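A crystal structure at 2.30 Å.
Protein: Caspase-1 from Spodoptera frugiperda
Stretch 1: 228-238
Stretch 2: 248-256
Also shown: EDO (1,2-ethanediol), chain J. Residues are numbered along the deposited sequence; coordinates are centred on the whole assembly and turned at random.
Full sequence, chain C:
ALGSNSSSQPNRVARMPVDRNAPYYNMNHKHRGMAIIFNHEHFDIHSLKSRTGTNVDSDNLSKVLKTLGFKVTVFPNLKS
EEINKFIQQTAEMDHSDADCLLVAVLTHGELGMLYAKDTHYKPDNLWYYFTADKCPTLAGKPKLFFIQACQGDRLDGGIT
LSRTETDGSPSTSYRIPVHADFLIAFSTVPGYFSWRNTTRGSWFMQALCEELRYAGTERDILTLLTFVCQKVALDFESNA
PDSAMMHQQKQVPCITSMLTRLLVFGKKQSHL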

# COMPACT_ATOMS: atom_id res chain seq x y z
N VAL C 228 -3.27 -8.63 -10.28
CA VAL C 228 -4.17 -9.38 -9.43
C VAL C 228 -5.38 -8.41 -9.14
O VAL C 228 -6.54 -8.84 -9.13
N CYS C 229 -5.10 -7.11 -8.94
CA CYS C 229 -6.14 -6.11 -8.65
C CYS C 229 -7.09 -5.92 -9.83
O CYS C 229 -8.31 -5.76 -9.69
N GLN C 230 -6.50 -5.96 -11.02
CA GLN C 230 -7.26 -5.83 -12.24
C GLN C 230 -8.22 -7.00 -12.38
O GLN C 230 -9.41 -6.84 -12.64
N LYS C 231 -7.70 -8.19 -12.17
CA LYS C 231 -8.53 -9.35 -12.28
C LYS C 231 -9.71 -9.24 -11.29
O LYS C 231 -10.89 -9.38 -11.69
N VAL C 232 -9.40 -9.02 -10.00
CA VAL C 232 -10.44 -8.89 -8.97
C VAL C 232 -11.44 -7.77 -9.33
O VAL C 232 -12.63 -7.91 -9.17
N ALA C 233 -10.92 -6.66 -9.84
CA ALA C 233 -11.76 -5.50 -10.16
C ALA C 233 -12.64 -5.68 -11.34
O ALA C 233 -13.72 -5.06 -11.38
N LEU C 234 -12.16 -6.43 -12.34
CA LEU C 234 -12.93 -6.63 -13.58
C LEU C 234 -13.71 -7.92 -13.75
O LEU C 234 -14.85 -7.88 -14.19
N ASP C 235 -13.10 -9.05 -13.41
CA ASP C 235 -13.75 -10.34 -13.62
C ASP C 235 -14.68 -10.87 -12.54
O ASP C 235 -15.16 -11.99 -12.62
N PHE C 236 -14.92 -10.08 -11.50
CA PHE C 236 -15.79 -10.54 -10.45
C PHE C 236 -16.82 -9.50 -10.17
O PHE C 236 -16.56 -8.29 -10.26
N GLU C 237 -18.01 -10.00 -9.87
CA GLU C 237 -19.13 -9.20 -9.49
C GLU C 237 -20.03 -10.14 -8.69
O GLU C 237 -20.26 -11.30 -9.07
N SER C 238 -20.52 -9.65 -7.56
CA SER C 238 -21.33 -10.51 -6.72
C SER C 238 -22.67 -10.84 -7.35
O SER C 238 -23.24 -10.06 -8.14
N GLN C 248 -24.62 -7.71 -7.12
CA GLN C 248 -23.84 -7.02 -8.15
C GLN C 248 -22.83 -6.07 -7.56
O GLN C 248 -22.63 -4.98 -8.08
N GLN C 249 -22.20 -6.49 -6.47
CA GLN C 249 -21.21 -5.63 -5.85
C GLN C 249 -19.81 -5.95 -6.40
O GLN C 249 -19.59 -7.04 -6.96
N LYS C 250 -18.92 -4.98 -6.27
CA LYS C 250 -17.54 -5.04 -6.77
C LYS C 250 -16.54 -4.99 -5.64
O LYS C 250 -16.90 -4.73 -4.47
N GLN C 251 -15.28 -5.20 -5.99
CA GLN C 251 -14.21 -5.24 -5.01
C GLN C 251 -12.87 -5.02 -5.64
O GLN C 251 -12.63 -5.47 -6.78
N VAL C 252 -12.01 -4.30 -4.92
CA VAL C 252 -10.63 -4.10 -5.35
C VAL C 252 -9.70 -4.34 -4.14
O VAL C 252 -10.02 -3.94 -3.02
N PRO C 253 -8.56 -5.03 -4.34
CA PRO C 253 -7.61 -5.30 -3.24
C PRO C 253 -6.89 -4.00 -2.85
O PRO C 253 -6.97 -2.98 -3.56
N CYS C 254 -6.18 -4.07 -1.72
CA CYS C 254 -5.40 -2.95 -1.16
C CYS C 254 -3.98 -3.49 -0.87
O CYS C 254 -3.76 -4.34 -0.00
N ILE C 255 -3.02 -3.01 -1.65
CA ILE C 255 -1.65 -3.49 -1.58
C ILE C 255 -0.83 -2.44 -0.89
O ILE C 255 -0.70 -1.33 -1.41
N THR C 256 -0.26 -2.81 0.26
CA THR C 256 0.57 -1.88 1.03
C THR C 256 2.01 -2.32 0.95
O THR C 256 2.37 -3.43 1.35

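Stretch 1 is a helix that runs into a loop, and stretch 2 lies along it. Cys 229 is buried, with chi1 m. Its SG packs on Pro 253 CD at 3.7 Å and on Ile 255 CG1 at 3.8 Å. Gln 230 points away from stretch 2, and Lys 231 is out of reach. Val 232, rotamer t, points toward stretch 2. Its CG2 meets Pro 253 CG at 3.8 Å, and its CG1 lies 3.2 Å from Gln 251 O. Water 1 links the two backbones here: its O donates to Val 232 O (2.9 Å) and accepts from Gln 251 N (2.7 Å). Ala 233 is small, and its CA comes within 3.5 Å of Gln 251 O in a CA-H...O contact. Nearby, ethanediol O1 donates to Val 252 O at 2.8 Å.

Leu 234 and Asp 235 point away, and the ring of Phe 236 also leads away. Lys 250 (m, m, m, t) brings its amine to this turn. Its NZ donates to Ala 233 O and Phe 236 O, both at 2.8 Å, and to water 2 O at 2.9 Å. Glu 237, chi1 t, lays CG 4.0 Å from Lys 250 CD; its OE1 accepts a weak bond from water 2 O (3.1 Å). Ser 238, chi1 p, points toward stretch 2, where its OG accepts from Gln 249 N at 2.5 Å.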

# COMPACT_ATOMS: atom_id res chain seq x y z
CB VAL C 228 -3.48 -9.81 -8.09
CG1 VAL C 228 -4.54 -10.38 -7.11
CG2 VAL C 228 -2.43 -10.91 -8.34
CB CYS C 229 -5.51 -4.75 -8.27
SG CYS C 229 -4.73 -4.73 -6.62
CB GLN C 230 -6.31 -5.77 -13.44
CG GLN C 230 -7.03 -5.42 -14.71
CD GLN C 230 -6.13 -5.34 -15.93
OE1 GLN C 230 -5.20 -4.49 -16.02
NE2 GLN C 230 -6.41 -6.22 -16.90
CB LYS C 231 -7.66 -10.58 -12.02
CG LYS C 231 -8.28 -11.89 -12.38
CD LYS C 231 -7.80 -12.38 -13.76
CE LYS C 231 -6.25 -12.47 -13.83
NZ LYS C 231 -5.70 -13.16 -12.64
CB VAL C 232 -9.84 -8.57 -7.54
CG1 VAL C 232 -10.98 -8.21 -6.55
CG2 VAL C 232 -9.01 -9.78 -6.99
CB ALA C 233 -10.87 -4.22 -10.41
CB LEU C 234 -12.03 -6.48 -14.81
CG LEU C 234 -11.22 -5.20 -14.93
CD1 LEU C 234 -10.35 -5.30 -16.19
CD2 LEU C 234 -12.13 -4.00 -15.00
CB ASP C 235 -12.68 -11.38 -13.90
CG ASP C 235 -11.71 -10.94 -15.01
OD1 ASP C 235 -12.09 -10.13 -15.89
OD2 ASP C 235 -10.56 -11.44 -14.99
CB PHE C 236 -15.01 -10.81 -9.16
CG PHE C 236 -14.06 -11.97 -9.26
CD1 PHE C 236 -14.48 -13.26 -8.94
CD2 PHE C 236 -12.76 -11.77 -9.67
CE1 PHE C 236 -13.61 -14.33 -9.04
CE2 PHE C 236 -11.88 -12.83 -9.78
CZ PHE C 236 -12.29 -14.12 -9.46
CB GLU C 237 -19.84 -8.64 -10.70
CG GLU C 237 -20.90 -7.65 -10.29
CD GLU C 237 -21.66 -7.18 -11.49
OE1 GLU C 237 -21.52 -5.99 -11.88
OE2 GLU C 237 -22.38 -8.02 -12.06
CB SER C 238 -21.55 -9.86 -5.33
OG SER C 238 -22.47 -8.77 -5.40
CB GLN C 248 -24.77 -6.23 -9.08
CG GLN C 248 -25.86 -7.10 -9.74
CD GLN C 248 -26.70 -6.31 -10.72
OE1 GLN C 248 -27.86 -6.62 -10.92
NE2 GLN C 248 -26.11 -5.29 -11.34
CB GLN C 249 -21.28 -5.77 -4.32
CG GLN C 249 -22.70 -5.51 -3.79
CD GLN C 249 -23.11 -4.06 -3.97
OE1 GLN C 249 -22.49 -3.18 -3.40
NE2 GLN C 249 -24.14 -3.81 -4.79
CB LYS C 250 -17.30 -3.84 -7.68
CG LYS C 250 -18.30 -3.77 -8.82
CD LYS C 250 -18.07 -4.90 -9.80
CE LYS C 250 -16.91 -4.55 -10.76
NZ LYS C 250 -16.47 -5.76 -11.47
CB GLN C 251 -14.20 -6.61 -4.34
CG GLN C 251 -13.08 -6.84 -3.34
CD GLN C 251 -13.10 -8.25 -2.75
OE1 GLN C 251 -14.17 -8.82 -2.53
NE2 GLN C 251 -11.91 -8.80 -2.47
CB VAL C 252 -10.36 -2.70 -5.99
CG1 VAL C 252 -10.47 -1.53 -4.93
CG2 VAL C 252 -8.96 -2.70 -6.63
CB PRO C 253 -6.63 -6.32 -3.84
CG PRO C 253 -7.36 -6.87 -5.09
CD PRO C 253 -8.12 -5.66 -5.61
CB CYS C 254 -6.10 -2.45 0.13
SG CYS C 254 -5.39 -0.89 0.75
CB ILE C 255 -1.05 -3.64 -3.02
CG1 ILE C 255 -2.02 -4.40 -3.93
CG2 ILE C 255 0.25 -4.36 -2.95
CD1 ILE C 255 -2.47 -5.75 -3.31
CB THR C 256 0.11 -1.79 2.52
OG1 THR C 256 -1.28 -1.41 2.57
CG2 THR C 256 0.93 -0.74 3.30
C1 EDO J . -13.86 -3.27 -2.23
O1 EDO J . -12.48 -3.26 -1.81
C2 EDO J . -14.03 -2.18 -3.24
O2 EDO J . -13.95 -0.95 -2.56
O HOH W 1 -15.02 -6.50 -8.33
O HOH W 2 -18.78 -6.36 -13.18